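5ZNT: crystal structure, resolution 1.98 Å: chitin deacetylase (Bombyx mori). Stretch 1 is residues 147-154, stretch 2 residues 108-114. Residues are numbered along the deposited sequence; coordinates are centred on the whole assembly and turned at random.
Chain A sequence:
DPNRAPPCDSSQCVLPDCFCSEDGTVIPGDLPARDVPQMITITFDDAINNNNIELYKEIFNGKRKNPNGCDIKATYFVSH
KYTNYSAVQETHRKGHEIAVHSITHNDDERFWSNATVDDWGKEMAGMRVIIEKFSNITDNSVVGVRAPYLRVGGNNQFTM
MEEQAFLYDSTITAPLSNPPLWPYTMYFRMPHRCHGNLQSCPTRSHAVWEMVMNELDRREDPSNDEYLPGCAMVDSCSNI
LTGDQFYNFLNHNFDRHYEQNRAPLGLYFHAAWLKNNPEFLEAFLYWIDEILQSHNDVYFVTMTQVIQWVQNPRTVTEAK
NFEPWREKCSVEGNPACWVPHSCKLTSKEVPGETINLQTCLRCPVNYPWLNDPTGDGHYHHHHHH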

# COMPACT_ATOMS: atom_id res chain seq x y z
N ALA A 147 -5.65 -2.29 -6.62
CA ALA A 147 -6.93 -2.76 -7.15
C ALA A 147 -7.56 -3.80 -6.23
O ALA A 147 -6.85 -4.63 -5.65
CB ALA A 147 -6.77 -3.36 -8.55
N PRO A 148 -8.89 -3.75 -6.07
CA PRO A 148 -9.60 -4.82 -5.36
C PRO A 148 -9.25 -6.20 -5.91
O PRO A 148 -9.05 -6.38 -7.12
CB PRO A 148 -11.08 -4.49 -5.62
CG PRO A 148 -11.09 -2.98 -5.72
CD PRO A 148 -9.79 -2.66 -6.48
N TYR A 149 -9.14 -7.16 -4.99
CA TYR A 149 -8.79 -8.56 -5.25
C TYR A 149 -7.47 -8.69 -6.02
O TYR A 149 -7.20 -9.73 -6.63
CB TYR A 149 -9.97 -9.29 -5.94
CG TYR A 149 -11.27 -8.96 -5.21
CD1 TYR A 149 -11.62 -9.61 -4.03
CD2 TYR A 149 -12.08 -7.92 -5.65
CE1 TYR A 149 -12.79 -9.27 -3.33
CE2 TYR A 149 -13.24 -7.55 -4.94
CZ TYR A 149 -13.58 -8.23 -3.80
OH TYR A 149 -14.72 -7.88 -3.12
N LEU A 150 -6.62 -7.65 -5.97
CA LEU A 150 -5.34 -7.59 -6.67
C LEU A 150 -5.51 -7.94 -8.16
O LEU A 150 -4.68 -8.62 -8.76
CB LEU A 150 -4.30 -8.51 -6.01
CG LEU A 150 -4.05 -8.25 -4.51
CD1 LEU A 150 -2.95 -9.17 -3.97
CD2 LEU A 150 -3.62 -6.80 -4.30
N ARG A 151 -6.60 -7.45 -8.76
CA ARG A 151 -6.83 -7.67 -10.19
C ARG A 151 -6.15 -6.57 -10.98
O ARG A 151 -6.61 -5.42 -11.00
CB ARG A 151 -8.33 -7.70 -10.50
CG ARG A 151 -9.13 -8.76 -9.76
CD ARG A 151 -8.50 -10.14 -9.87
NE ARG A 151 -8.42 -10.61 -11.26
CZ ARG A 151 -7.86 -11.76 -11.61
NH1 ARG A 151 -7.32 -12.55 -10.68
NH2 ARG A 151 -7.81 -12.12 -12.89
N VAL A 152 -5.05 -6.92 -11.65
CA VAL A 152 -4.35 -5.95 -12.48
C VAL A 152 -5.17 -5.66 -13.73
O VAL A 152 -5.81 -6.56 -14.29
CB VAL A 152 -2.96 -6.49 -12.85
CG1 VAL A 152 -2.15 -5.40 -13.52
CG2 VAL A 152 -2.27 -7.00 -11.58
N GLY A 153 -5.16 -4.40 -14.17
CA GLY A 153 -5.96 -3.99 -15.32
C GLY A 153 -5.20 -3.85 -16.63
O GLY A 153 -5.43 -2.90 -17.39
N GLY A 154 -4.30 -4.79 -16.91
CA GLY A 154 -3.50 -4.74 -18.13
C GLY A 154 -2.92 -3.36 -18.36
O GLY A 154 -2.51 -2.67 -17.42
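Stretch 2, residues 108-114: DERFWSN

Stretch 2 carries a short helix, residues 109-113, laid against a stretch 1 that forms no regular helix or strand. The two chains run in broadly the same direction. Contacts pair Pro148 and Arg151 with Trp112, Tyr149 and Arg151 with Glu109, and Arg151 with Ser113, so one helical face, presenting Glu109, Trp112 and Ser113, does the work. Arg110 and Asn114 point away. The nearest CA atoms across the stretches are those of Gly153 and Ser113, 4.9 Å apart.

Stretch 1 turns tightly where it first meets the helix. Leu150 N bonds to Ala147 O at 3.0 Å and Arg151 N to Pro148 O at 3.1 Å, while Tyr149 and Leu150 both take positive phi. In this turn the CA-to-CB bonds of Pro148, Tyr149 and Arg151 point toward the helix, and Leu150 is out of reach.

Arg151 is the hub. Its chi1, chi2 and chi3 are all m, a curled course. Its root packs on Trp112, CB to CB at 3.5 Å, while its tip reaches Ser113: Arg151 NE and Arg151 NH2 each donate to Ser113 OG at 3.1 Å. One hydroxyl thus takes both N-H groups from the edge of the guanidinium. The m rotamer of Ser113 (chi1 -68°) sets OG for this, although its CA-to-CB bond runs sideways. Water 1 then donates to Val152 O at 2.5 Å and accepts from Ser113 OG at 2.8 Å, so the serine proton is spent on the water and its oxygen on the arginine.

Glu109 extends with chi1 m and chi2 t, placing OE1 over one face of the guanidinium. Glu109 OE1 lies 3.4 Å from Arg151 NH1, a salt bridge of charge alone, since no N-H points at it. Glu109 OE2 comes within 3.8 Å of Tyr149 CB.

Trp112, with chi1 m and chi2 104°, offers a flat surface to the proline. Pro148 CD sits 3.9 Å from the centroid of its six-membered ring and 15° off the normal, a CH-pi contact, and Pro148 CG reaches Trp112 CZ2 at 3.4 Å. At the other end Gly153 CA passes 3.9 Å from Trp112 O.

The helix start is secured from within: Asp108 OD1 caps it by a weak bond from Arg110 N at 3.3 Å. The rule is economical: a rigid proline on an indole face, and one curled arginine met by a hydroxyl in its plane and a carboxylate oxygen over it.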

# COMPACT_ATOMS: atom_id res chain seq x y z
N ASP A 108 -16.78 -8.46 -8.66
CA ASP A 108 -16.72 -9.18 -9.93
C ASP A 108 -15.30 -9.03 -10.48
O ASP A 108 -14.95 -8.01 -11.07
CB ASP A 108 -17.76 -8.62 -10.90
CG ASP A 108 -17.88 -9.45 -12.16
OD1 ASP A 108 -17.08 -10.40 -12.33
OD2 ASP A 108 -18.77 -9.15 -12.97
N GLU A 109 -14.48 -10.07 -10.29
CA GLU A 109 -13.07 -9.98 -10.67
C GLU A 109 -12.87 -9.79 -12.16
O GLU A 109 -11.82 -9.28 -12.58
CB GLU A 109 -12.31 -11.23 -10.22
CG GLU A 109 -12.02 -11.27 -8.76
CD GLU A 109 -11.07 -12.40 -8.42
OE1 GLU A 109 -10.42 -12.93 -9.35
OE2 GLU A 109 -10.98 -12.76 -7.24
N ARG A 110 -13.84 -10.19 -12.98
CA ARG A 110 -13.69 -9.99 -14.41
C ARG A 110 -13.95 -8.55 -14.81
O ARG A 110 -13.44 -8.09 -15.83
CB ARG A 110 -14.61 -10.96 -15.16
CG ARG A 110 -14.71 -12.33 -14.49
CD ARG A 110 -16.03 -13.05 -14.78
NE ARG A 110 -17.19 -12.20 -14.55
CZ ARG A 110 -18.41 -12.43 -15.04
NH1 ARG A 110 -18.63 -13.50 -15.80
NH2 ARG A 110 -19.40 -11.59 -14.77
N PHE A 111 -14.74 -7.81 -14.01
CA PHE A 111 -14.88 -6.38 -14.27
C PHE A 111 -13.51 -5.70 -14.26
O PHE A 111 -13.17 -4.98 -15.20
CB PHE A 111 -15.80 -5.72 -13.24
CG PHE A 111 -15.60 -4.22 -13.14
CD1 PHE A 111 -16.17 -3.37 -14.07
CD2 PHE A 111 -14.80 -3.68 -12.13
CE1 PHE A 111 -15.97 -2.00 -14.00
CE2 PHE A 111 -14.59 -2.32 -12.06
CZ PHE A 111 -15.18 -1.47 -12.99
N TRP A 112 -12.71 -5.95 -13.22
CA TRP A 112 -11.41 -5.28 -13.11
C TRP A 112 -10.47 -5.70 -14.24
O TRP A 112 -9.78 -4.86 -14.84
CB TRP A 112 -10.79 -5.58 -11.75
CG TRP A 112 -11.61 -5.02 -10.62
CD1 TRP A 112 -12.43 -5.72 -9.78
CD2 TRP A 112 -11.72 -3.65 -10.25
NE1 TRP A 112 -13.04 -4.86 -8.90
CE2 TRP A 112 -12.62 -3.58 -9.16
CE3 TRP A 112 -11.14 -2.47 -10.72
CZ2 TRP A 112 -12.95 -2.37 -8.53
CZ3 TRP A 112 -11.46 -1.26 -10.09
CH2 TRP A 112 -12.37 -1.23 -9.02
N SER A 113 -10.39 -7.00 -14.52
CA SER A 113 -9.40 -7.46 -15.48
C SER A 113 -9.73 -7.04 -16.90
O SER A 113 -8.83 -7.04 -17.76
CB SER A 113 -9.25 -8.99 -15.37
OG SER A 113 -8.67 -9.37 -14.13
N ASN A 114 -10.97 -6.62 -17.16
CA ASN A 114 -11.44 -6.20 -18.47
C ASN A 114 -11.96 -4.75 -18.49
O ASN A 114 -12.62 -4.34 -19.45
CB ASN A 114 -12.54 -7.15 -18.94
CG ASN A 114 -12.66 -7.23 -20.45
OD1 ASN A 114 -11.69 -7.00 -21.17
ND2 ASN A 114 -13.86 -7.56 -20.94
O HOH W 1 -5.84 -9.05 -14.11